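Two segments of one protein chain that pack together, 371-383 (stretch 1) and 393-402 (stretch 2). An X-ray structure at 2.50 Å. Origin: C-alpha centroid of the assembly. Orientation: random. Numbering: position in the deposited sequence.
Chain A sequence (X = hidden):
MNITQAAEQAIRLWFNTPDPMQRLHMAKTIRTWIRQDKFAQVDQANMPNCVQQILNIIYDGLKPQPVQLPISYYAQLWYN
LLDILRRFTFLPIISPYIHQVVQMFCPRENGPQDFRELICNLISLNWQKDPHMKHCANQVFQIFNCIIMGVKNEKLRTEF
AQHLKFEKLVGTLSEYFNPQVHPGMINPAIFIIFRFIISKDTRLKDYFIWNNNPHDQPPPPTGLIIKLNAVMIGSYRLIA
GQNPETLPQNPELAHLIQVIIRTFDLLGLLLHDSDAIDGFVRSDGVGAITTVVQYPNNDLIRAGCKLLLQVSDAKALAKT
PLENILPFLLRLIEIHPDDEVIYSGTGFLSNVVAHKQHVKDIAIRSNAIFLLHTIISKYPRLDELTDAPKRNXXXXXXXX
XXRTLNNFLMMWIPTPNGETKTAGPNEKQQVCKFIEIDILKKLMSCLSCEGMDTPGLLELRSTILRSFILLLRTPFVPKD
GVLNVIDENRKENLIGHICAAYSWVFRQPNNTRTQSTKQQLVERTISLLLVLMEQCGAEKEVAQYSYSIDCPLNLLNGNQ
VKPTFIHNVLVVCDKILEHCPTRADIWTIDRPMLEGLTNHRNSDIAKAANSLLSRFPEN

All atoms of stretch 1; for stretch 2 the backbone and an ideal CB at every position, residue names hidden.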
# COMPACT_ATOMS: atom_id res chain seq x y z
N LEU A 371 -10.80 9.62 19.83
CA LEU A 371 -11.07 8.54 18.89
C LEU A 371 -10.01 7.46 18.93
O LEU A 371 -10.34 6.27 18.86
CB LEU A 371 -11.24 9.08 17.47
CG LEU A 371 -11.50 8.03 16.38
CD1 LEU A 371 -12.79 7.30 16.65
CD2 LEU A 371 -11.52 8.68 15.03
N LEU A 372 -8.74 7.86 19.04
CA LEU A 372 -7.66 6.90 19.24
C LEU A 372 -7.92 6.01 20.44
O LEU A 372 -7.66 4.81 20.39
CB LEU A 372 -6.32 7.61 19.44
CG LEU A 372 -5.88 8.61 18.38
CD1 LEU A 372 -4.60 9.28 18.84
CD2 LEU A 372 -5.72 7.94 17.02
N HIS A 373 -8.42 6.60 21.52
CA HIS A 373 -8.71 5.85 22.74
C HIS A 373 -9.79 4.81 22.48
O HIS A 373 -9.70 3.68 22.95
CB HIS A 373 -9.10 6.80 23.87
CG HIS A 373 -9.41 6.11 25.16
ND1 HIS A 373 -10.67 5.60 25.45
CD2 HIS A 373 -8.63 5.81 26.22
CE1 HIS A 373 -10.63 5.02 26.63
NE2 HIS A 373 -9.41 5.14 27.13
N THR A 374 -10.82 5.20 21.75
CA THR A 374 -11.92 4.31 21.42
C THR A 374 -11.48 3.16 20.49
O THR A 374 -11.90 2.03 20.68
CB THR A 374 -13.06 5.12 20.76
OG1 THR A 374 -13.42 6.20 21.63
CG2 THR A 374 -14.29 4.25 20.48
N ILE A 375 -10.62 3.45 19.52
CA ILE A 375 -10.18 2.42 18.58
C ILE A 375 -9.33 1.37 19.26
O ILE A 375 -9.53 0.18 19.05
CB ILE A 375 -9.45 3.02 17.36
CG1 ILE A 375 -10.43 3.80 16.51
CG2 ILE A 375 -8.86 1.93 16.51
CD1 ILE A 375 -9.77 4.96 15.84
N ILE A 376 -8.39 1.80 20.09
CA ILE A 376 -7.55 0.86 20.83
C ILE A 376 -8.40 -0.02 21.76
O ILE A 376 -8.22 -1.24 21.79
CB ILE A 376 -6.45 1.60 21.60
CG1 ILE A 376 -5.46 2.22 20.61
CG2 ILE A 376 -5.71 0.66 22.54
CD1 ILE A 376 -4.63 3.32 21.19
N SER A 377 -9.36 0.59 22.46
CA SER A 377 -10.20 -0.08 23.48
C SER A 377 -11.14 -1.16 22.97
O SER A 377 -11.55 -2.03 23.75
CB SER A 377 -11.04 0.94 24.24
OG SER A 377 -10.22 1.81 24.97
N LYS A 378 -11.50 -1.10 21.69
CA LYS A 378 -12.51 -1.99 21.14
C LYS A 378 -11.99 -3.41 20.88
O LYS A 378 -12.78 -4.34 20.74
CB LYS A 378 -13.12 -1.40 19.86
CG LYS A 378 -12.22 -1.52 18.64
CD LYS A 378 -12.60 -0.53 17.55
CE LYS A 378 -13.41 -1.19 16.44
NZ LYS A 378 -13.79 -0.17 15.42
N TYR A 379 -10.68 -3.59 20.82
CA TYR A 379 -10.09 -4.89 20.49
C TYR A 379 -9.75 -5.72 21.70
O TYR A 379 -9.36 -5.19 22.74
CB TYR A 379 -8.85 -4.73 19.60
CG TYR A 379 -9.14 -4.12 18.27
CD1 TYR A 379 -9.83 -4.84 17.29
CD2 TYR A 379 -8.76 -2.81 17.98
CE1 TYR A 379 -10.12 -4.27 16.07
CE2 TYR A 379 -9.05 -2.24 16.76
CZ TYR A 379 -9.72 -2.97 15.81
OH TYR A 379 -10.01 -2.41 14.60
N PRO A 380 -9.87 -7.05 21.57
CA PRO A 380 -9.46 -7.92 22.66
C PRO A 380 -7.94 -7.93 22.77
O PRO A 380 -7.26 -7.31 21.94
CB PRO A 380 -9.96 -9.30 22.22
CG PRO A 380 -10.01 -9.24 20.74
CD PRO A 380 -10.36 -7.82 20.40
N ARG A 381 -7.42 -8.60 23.79
CA ARG A 381 -5.99 -8.79 23.92
C ARG A 381 -5.50 -9.58 22.72
O ARG A 381 -6.24 -10.40 22.16
CB ARG A 381 -5.67 -9.54 25.21
CG ARG A 381 -6.17 -8.88 26.49
CD ARG A 381 -5.63 -9.64 27.72
NE ARG A 381 -5.74 -11.10 27.55
CZ ARG A 381 -6.74 -11.84 28.02
NH1 ARG A 381 -6.75 -13.15 27.81
NH2 ARG A 381 -7.74 -11.28 28.70
N LEU A 382 -4.26 -9.35 22.32
CA LEU A 382 -3.68 -10.03 21.17
C LEU A 382 -3.65 -11.55 21.33
O LEU A 382 -3.77 -12.28 20.35
CB LEU A 382 -2.28 -9.50 20.86
CG LEU A 382 -2.18 -8.02 20.48
CD1 LEU A 382 -0.71 -7.61 20.44
CD2 LEU A 382 -2.88 -7.70 19.16
N ASP A 383 -3.51 -12.01 22.58
CA ASP A 383 -3.53 -13.45 22.86
C ASP A 383 -4.90 -14.11 22.62
O ASP A 383 -4.98 -15.32 22.46
CB ASP A 383 -2.95 -13.78 24.26
CG ASP A 383 -3.58 -12.97 25.40
OD1 ASP A 383 -4.66 -12.36 25.20
OD2 ASP A 383 -2.99 -12.95 26.51
N UNK A 393 -3.29 -7.49 11.96
CA UNK A 393 -3.99 -6.26 11.58
C UNK A 393 -4.29 -5.39 12.81
O UNK A 393 -4.02 -4.19 12.81
CB UNK A 393 -5.29 -6.60 10.85
N UNK A 394 -4.85 -6.01 13.84
CA UNK A 394 -5.18 -5.33 15.08
C UNK A 394 -3.91 -4.71 15.66
O UNK A 394 -3.91 -3.61 16.18
CB UNK A 394 -5.83 -6.29 16.08
N UNK A 395 -2.82 -5.45 15.50
CA UNK A 395 -1.53 -5.07 15.99
C UNK A 395 -1.02 -3.81 15.29
O UNK A 395 -0.60 -2.86 15.94
CB UNK A 395 -0.54 -6.23 15.81
N UNK A 396 -1.09 -3.80 13.96
CA UNK A 396 -0.77 -2.63 13.16
C UNK A 396 -1.73 -1.45 13.39
O UNK A 396 -1.34 -0.29 13.29
CB UNK A 396 -0.78 -3.02 11.68
N UNK A 397 -2.98 -1.75 13.71
CA UNK A 397 -3.96 -0.71 14.03
C UNK A 397 -3.62 0.04 15.33
O UNK A 397 -3.54 1.28 15.34
CB UNK A 397 -5.35 -1.33 14.14
N UNK A 398 -3.41 -0.71 16.41
CA UNK A 398 -3.02 -0.12 17.69
C UNK A 398 -1.72 0.65 17.53
O UNK A 398 -1.55 1.73 18.07
CB UNK A 398 -2.87 -1.20 18.77
N UNK A 399 -0.81 0.08 16.74
CA UNK A 399 0.45 0.73 16.48
C UNK A 399 0.27 2.07 15.78
O UNK A 399 0.91 3.05 16.16
CB UNK A 399 1.34 -0.19 15.64
N UNK A 400 -0.62 2.13 14.78
CA UNK A 400 -0.99 3.39 14.14
C UNK A 400 -1.55 4.41 15.12
O UNK A 400 -1.20 5.59 15.05
CB UNK A 400 -2.02 3.13 13.04
N UNK A 401 -2.45 3.98 16.00
CA UNK A 401 -3.09 4.91 16.93
C UNK A 401 -2.09 5.55 17.89
O UNK A 401 -2.07 6.76 18.05
CB UNK A 401 -4.18 4.19 17.73
N UNK A 402 -1.22 4.73 18.48
CA UNK A 402 -0.20 5.20 19.41
C UNK A 402 0.84 6.08 18.74
O UNK A 402 1.37 7.01 19.36
CB UNK A 402 0.49 4.01 20.07

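Stretch 2 runs nearly antiparallel to helix 371-377, at 160° between their N-to-C directions, with the axes 9.5 Å apart at closest. Helical phi/psi throughout argues against proline and glycine in the middle of the stretch, and stretch 1 turns mostly hydrocarbon toward it, so the rule at each facing position is one of size and shape.

Position 393 has nothing of stretch 1 within 5.5 Å of its ideal CB, so this contact sets no demand and a polar or charged residue would do. It is Arg393, whose guanidinium reaches along its own helix to position 396.

At 394 CA-to-CB points toward stretch 1, and the ideal CB lies 4.4 Å from Tyr379 CD1 and 4.5 Å from Leu382 CD2. A ring and a leucine methyl this near favour a compact apolar side chain: valine, alanine or perhaps isoleucine. The residue is Val394, chi1 t. Its CB sits over one face of the tyrosine ring, and its CG1 comes 3.6 Å from Tyr379 CG in an off-centre CH-pi contact. The same CG1 reaches Leu382 CD2 at 4.0 Å, so one methyl serves two neighbours.

Position 395 points sideways, its ideal CB 4.3 Å from Leu382 CD2; small or medium apolar residues would suit, alanine, cysteine or valine among them. Cys395 touches Leu382 CD2 through its own CB, also at 4.3 Å, while chi1 t leaves SG farther from that methyl.

Position 396 again meets open space as far as stretch 1 is concerned, and many polar residues fit. Glu396 OE1 forms a salt bridge with Arg393 NH1 at 3.3 Å, its hydrogen bond weak.

CA-to-CB at 397 points toward stretch 1, its ideal CB 4.6 Å from Tyr379 CE2 and 5.3 Å from Ile375 CG2. The longer gaps leave room for a branched or extended aliphatic such as isoleucine, leucine or valine. Ile397 fills them: CG2 lies 3.8 Å from Ile375 CG2 and 3.9 Å from Tyr379 CE2, while CD1 packs 3.5 Å from Tyr379 OH, a hydroxyl hydrogen-bonded elsewhere in the structure.

At 398 CA-to-CB runs sideways, its ideal CB 4.7 Å from Ile376 CG1, and an aliphatic of middle size would suit. Ile398 brings CG2 to 4.2 Å from Ile376 CG1.

Position 399 points away, leaving the choice free here; it is Cys399. Position 400, sideways with no neighbour in reach, is equally unconstrained; Asn400 finds its hydrogen bonds outside this contact.

Position 401 is the tightest site. It points toward stretch 1 with its ideal CB 3.6 Å from Ile376 CD1 and 4.1 Å from Leu372 CD2, which favours alanine, serine or cysteine. Cys401 keeps those two contacts through CB, and chi1 m sends SG to 3.7 Å from Ile375 CG2.

At 402 CA-to-CB points sideways, its ideal CB 5.3 Å from Ile376 CD1, a gap that a longer aliphatic could bridge. Leu402 does so, its end coming nearer as CD2 meets Ile376 CD1 at 3.8 Å.

Stretch 2 393-402: RVCEIICNCL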
# COMPACT_ATOMS: atom_id res chain seq x y z
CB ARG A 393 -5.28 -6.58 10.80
CG ARG A 393 -5.56 -5.63 9.64
CD ARG A 393 -4.38 -5.68 8.66
NE ARG A 393 -4.59 -4.99 7.39
CZ ARG A 393 -3.64 -4.83 6.46
NH1 ARG A 393 -2.41 -5.30 6.65
NH2 ARG A 393 -3.93 -4.19 5.33
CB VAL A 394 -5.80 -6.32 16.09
CG1 VAL A 394 -5.95 -5.67 17.47
CG2 VAL A 394 -7.16 -6.80 15.58
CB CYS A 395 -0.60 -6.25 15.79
SG CYS A 395 1.05 -6.04 16.38
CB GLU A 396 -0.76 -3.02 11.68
CG GLU A 396 0.44 -3.89 11.23
CD GLU A 396 0.20 -4.59 9.89
OE1 GLU A 396 -0.96 -4.96 9.59
OE2 GLU A 396 1.18 -4.79 9.14
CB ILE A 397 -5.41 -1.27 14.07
CG1 ILE A 397 -5.87 -1.65 12.65
CG2 ILE A 397 -6.35 -0.24 14.69
CD1 ILE A 397 -7.22 -2.28 12.57
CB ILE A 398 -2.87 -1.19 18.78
CG1 ILE A 398 -4.21 -1.88 19.01
CG2 ILE A 398 -2.36 -0.57 20.09
CD1 ILE A 398 -4.08 -3.17 19.79
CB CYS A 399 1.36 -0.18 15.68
SG CYS A 399 3.03 0.45 15.64
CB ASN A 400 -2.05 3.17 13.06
CG ASN A 400 -1.50 2.46 11.82
OD1 ASN A 400 -0.31 2.50 11.54
ND2 ASN A 400 -2.40 1.84 11.07
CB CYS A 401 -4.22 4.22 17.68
SG CYS A 401 -5.67 3.80 16.65
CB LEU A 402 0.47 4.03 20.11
CG LEU A 402 -0.42 3.13 20.96
CD1 LEU A 402 0.40 1.94 21.36
CD2 LEU A 402 -1.00 3.82 22.20
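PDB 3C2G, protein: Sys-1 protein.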